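Local coordinates for protein single domain haemoglobin (Campylobacter jejuni, PDB 2WY4) that binds heme b and, through its iron, small ligands such as cyanide, and probably acts in oxygen binding or nitric oxide detoxification, at residues Ser75-Val80 / Ala127-Asp132. Sequence-based numbering, arbitrary orientation. Where two conformers were deposited one is given.
Sequences SFVDKV and AKFYID. With HEM (protoporphyrin IX containing Fe), chain B.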
loop_
_atom_site.group_PDB
_atom_site.type_symbol
_atom_site.label_atom_id
_atom_site.label_comp_id
_atom_site.label_asym_id
_atom_site.label_seq_id
_atom_site.Cartn_x
_atom_site.Cartn_y
_atom_site.Cartn_z
ATOM N N SER A 75 0.176 14.013 7.892
ATOM C CA SER A 75 1.589 14.412 7.995
ATOM C C SER A 75 2.530 13.289 7.528
ATOM O O SER A 75 3.629 13.563 7.071
ATOM C CB SER A 75 1.989 14.881 9.396
ATOM O OG SER A 75 1.901 13.823 10.322
ATOM N N PHE A 76 2.069 12.040 7.566
ATOM C CA PHE A 76 2.869 10.916 7.098
ATOM C C PHE A 76 2.828 10.868 5.562
ATOM O O PHE A 76 3.837 10.824 4.876
ATOM C CB PHE A 76 2.352 9.580 7.667
ATOM C CG PHE A 76 3.045 8.377 7.095
ATOM C CD1 PHE A 76 4.324 8.085 7.453
ATOM C CD2 PHE A 76 2.412 7.563 6.165
ATOM C CE1 PHE A 76 4.978 7.025 6.916
ATOM C CE2 PHE A 76 3.071 6.476 5.648
ATOM C CZ PHE A 76 4.355 6.214 6.008
ATOM N N VAL A 77 1.623 10.885 5.030
ATOM C CA VAL A 77 1.454 10.732 3.599
ATOM C C VAL A 77 2.070 11.881 2.820
ATOM O O VAL A 77 2.638 11.675 1.746
ATOM C CB VAL A 77 -0.024 10.545 3.242
ATOM C CG1 VAL A 77 -0.255 10.599 1.725
ATOM C CG2 VAL A 77 -0.516 9.233 3.787
ATOM N N ASP A 78 1.993 13.074 3.394
ATOM C CA ASP A 78 2.621 14.265 2.804
ATOM C C ASP A 78 4.050 14.039 2.433
ATOM O O ASP A 78 4.563 14.604 1.454
ATOM C CB ASP A 78 2.707 15.405 3.842
ATOM C CG ASP A 78 1.504 16.228 3.855
ATOM O OD1 ASP A 78 0.648 16.004 2.958
ATOM O OD2 ASP A 78 1.310 17.119 4.693
ATOM N N LYS A 79 4.730 13.281 3.280
ATOM C CA LYS A 79 6.144 13.022 3.068
ATOM C C LYS A 79 6.371 11.938 2.042
ATOM O O LYS A 79 7.294 12.052 1.217
ATOM C CB LYS A 79 6.832 12.632 4.363
ATOM C CG LYS A 79 6.608 13.601 5.493
ATOM C CD LYS A 79 6.773 15.041 5.042
ATOM C CE LYS A 79 6.520 16.015 6.173
ATOM N NZ LYS A 79 5.076 16.045 6.633
ATOM N N VAL A 80 5.545 10.892 2.074
ATOM C CA VAL A 80 5.675 9.842 1.077
ATOM C C VAL A 80 5.384 10.430 -0.318
ATOM O O VAL A 80 6.058 10.105 -1.276
ATOM C CB VAL A 80 4.704 8.685 1.312
ATOM C CG1 VAL A 80 4.846 7.666 0.208
ATOM C CG2 VAL A 80 4.954 8.037 2.687
ATOM N N ALA A 127 -5.755 4.700 -1.555
ATOM C CA ALA A 127 -5.217 5.171 -2.803
ATOM C C ALA A 127 -5.712 6.564 -3.121
ATOM O O ALA A 127 -4.939 7.392 -3.563
ATOM C CB ALA A 127 -5.540 4.221 -3.931
ATOM N N LYS A 128 -7.007 6.804 -2.938
ATOM C CA LYS A 128 -7.559 8.113 -3.221
ATOM C C LYS A 128 -6.891 9.190 -2.368
ATOM O O LYS A 128 -6.620 10.290 -2.841
ATOM C CB LYS A 128 -9.070 8.112 -2.981
ATOM C CG LYS A 128 -9.690 9.504 -3.075
ATOM C CD LYS A 128 -11.198 9.417 -2.888
ATOM C CE LYS A 128 -11.918 10.638 -3.420
ATOM N NZ LYS A 128 -11.350 11.897 -2.950
ATOM N N PHE A 129 -6.655 8.881 -1.093
ATOM C CA PHE A 129 -5.982 9.835 -0.212
ATOM C C PHE A 129 -4.584 10.211 -0.721
ATOM O O PHE A 129 -4.232 11.404 -0.747
ATOM C CB PHE A 129 -5.917 9.253 1.196
ATOM C CG PHE A 129 -5.530 10.239 2.256
ATOM C CD1 PHE A 129 -6.399 11.209 2.679
ATOM C CD2 PHE A 129 -4.271 10.189 2.819
ATOM C CE1 PHE A 129 -6.046 12.102 3.670
ATOM C CE2 PHE A 129 -3.887 11.104 3.787
ATOM C CZ PHE A 129 -4.769 12.058 4.207
ATOM N N TYR A 130 -3.803 9.219 -1.140
ATOM C CA TYR A 130 -2.477 9.481 -1.693
ATOM C C TYR A 130 -2.570 10.240 -3.020
ATOM O O TYR A 130 -1.882 11.257 -3.234
ATOM C CB TYR A 130 -1.721 8.180 -1.941
ATOM C CG TYR A 130 -0.974 7.615 -0.755
ATOM C CD1 TYR A 130 -1.645 7.018 0.282
ATOM C CD2 TYR A 130 0.422 7.675 -0.699
ATOM C CE1 TYR A 130 -0.973 6.493 1.360
ATOM C CE2 TYR A 130 1.093 7.174 0.380
ATOM C CZ TYR A 130 0.418 6.582 1.415
ATOM O OH TYR A 130 1.162 6.115 2.475
ATOM N N ILE A 131 -3.445 9.765 -3.910
ATOM C CA ILE A 131 -3.613 10.393 -5.229
ATOM C C ILE A 131 -3.946 11.874 -5.111
ATOM O O ILE A 131 -3.387 12.708 -5.834
ATOM C CB ILE A 131 -4.723 9.666 -6.029
ATOM C CG1 ILE A 131 -4.256 8.270 -6.476
ATOM C CG2 ILE A 131 -5.124 10.455 -7.274
ATOM C CD1 ILE A 131 -5.399 7.342 -6.918
ATOM N N ASP A 132 -4.861 12.201 -4.214
ATOM C CA ASP A 132 -5.310 13.595 -4.100
ATOM C C ASP A 132 -4.204 14.517 -3.608
ATOM O O ASP A 132 -4.050 15.654 -4.091
ATOM C CB ASP A 132 -6.554 13.740 -3.206
ATOM C CG ASP A 132 -7.835 13.161 -3.842
ATOM O OD1 ASP A 132 -7.855 12.839 -5.056
ATOM O OD2 ASP A 132 -8.862 12.950 -3.171
HETATM C CHA HEM B . 8.169 4.605 -2.012
HETATM C CHB HEM B . 4.020 3.712 0.251
HETATM C CHC HEM B . 1.803 3.404 -4.016
HETATM C CHD HEM B . 6.098 3.653 -6.263
HETATM C C1A HEM B . 7.251 4.478 -1.038
HETATM C C2A HEM B . 7.472 4.584 0.372
HETATM C C3A HEM B . 6.325 4.321 1.025
HETATM C C4A HEM B . 5.345 4.031 -0.005
HETATM C CMA HEM B . 6.102 4.344 2.544
HETATM C CAA HEM B . 8.829 4.962 1.016
HETATM C CBA HEM B . 9.255 6.384 0.642
HETATM C CGA HEM B . 8.902 7.484 1.589
HETATM O O1A HEM B . 8.546 7.206 2.764
HETATM O O2A HEM B . 9.046 8.684 1.161
HETATM C C1B HEM B . 3.067 3.520 -0.713
HETATM C C2B HEM B . 1.693 3.267 -0.466
HETATM C C3B HEM B . 1.074 3.186 -1.656
HETATM C C4B HEM B . 2.042 3.385 -2.677
HETATM C CMB HEM B . 1.082 3.044 0.911
HETATM C CAB HEM B . -0.394 2.880 -1.981
HETATM C CBB HEM B . -1.388 3.440 -1.315
HETATM C C1C HEM B . 2.736 3.494 -5.021
HETATM C C2C HEM B . 2.536 3.492 -6.428
HETATM C C3C HEM B . 3.718 3.539 -7.005
HETATM C C4C HEM B . 4.746 3.541 -5.995
HETATM C CMC HEM B . 1.158 3.509 -7.110
HETATM C CAC HEM B . 3.976 3.557 -8.502
HETATM C CBC HEM B . 4.700 2.573 -9.050
HETATM C C1D HEM B . 7.034 3.943 -5.290
HETATM C C2D HEM B . 8.408 4.094 -5.584
HETATM C C3D HEM B . 9.088 4.399 -4.297
HETATM C C4D HEM B . 8.031 4.412 -3.340
HETATM C CMD HEM B . 9.051 3.988 -6.949
HETATM C CAD HEM B . 10.567 4.620 -4.033
HETATM C CBD HEM B . 11.127 3.368 -3.364
HETATM C CGD HEM B . 12.625 3.311 -3.330
HETATM O O1D HEM B . 13.158 2.243 -3.655
HETATM O O2D HEM B . 13.240 4.342 -2.946
HETATM N NA HEM B . 5.937 4.127 -1.266
HETATM N NB HEM B . 3.259 3.604 -2.068
HETATM N NC HEM B . 4.101 3.528 -4.777
HETATM N ND HEM B . 6.820 4.122 -3.943
HETATM FE FE HEM B . 5.033 3.863 -3.008
#
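The Y130 ring is clamped between helix 74-86 and the heme, and the geometry of its two faces shows how. V77 CG1 stands almost exactly over the ring centre, 3.8 Å from the Y130 centroid and 7° off the normal, a CH-pi contact. The heme vinyl carbon CBB lies over the opposite face, displaced toward the rim, while V80 CG1 meets the edge in plane, 3.8 Å from Y130 CE2. With CG anti to its carbonyl carbon (chi1 -85°), the Y130 ring lies along the heme edge, so that its OH passes 3.4 Å from methyl HEM CMB and ends beside F76, 3.7 Å from CE2. V80 CG1 also touches pyrrole carbons C3A and C4A, from the helix that carries the axial ligand H84. V77, V80 and Y130 are buried, and both faces of the Y130 ring are occupied. Away from the heme the contact thins: F129, partly exposed, offers V77 CG2 just a ring edge, CE2 at 3.9 Å, burying 27 Å² against 82 Å² for Y130, and leans on loop residues L70 and M73. The axes of segments 75-80 and 127-132 cross at -59° with a closest approach of 10.0 Å; V77, V80, F129 and Y130 join the globin F and H helices here. With apolar carbons supplying nearly all touching atoms, the contact probably rests on van der Waals and CH-pi packing.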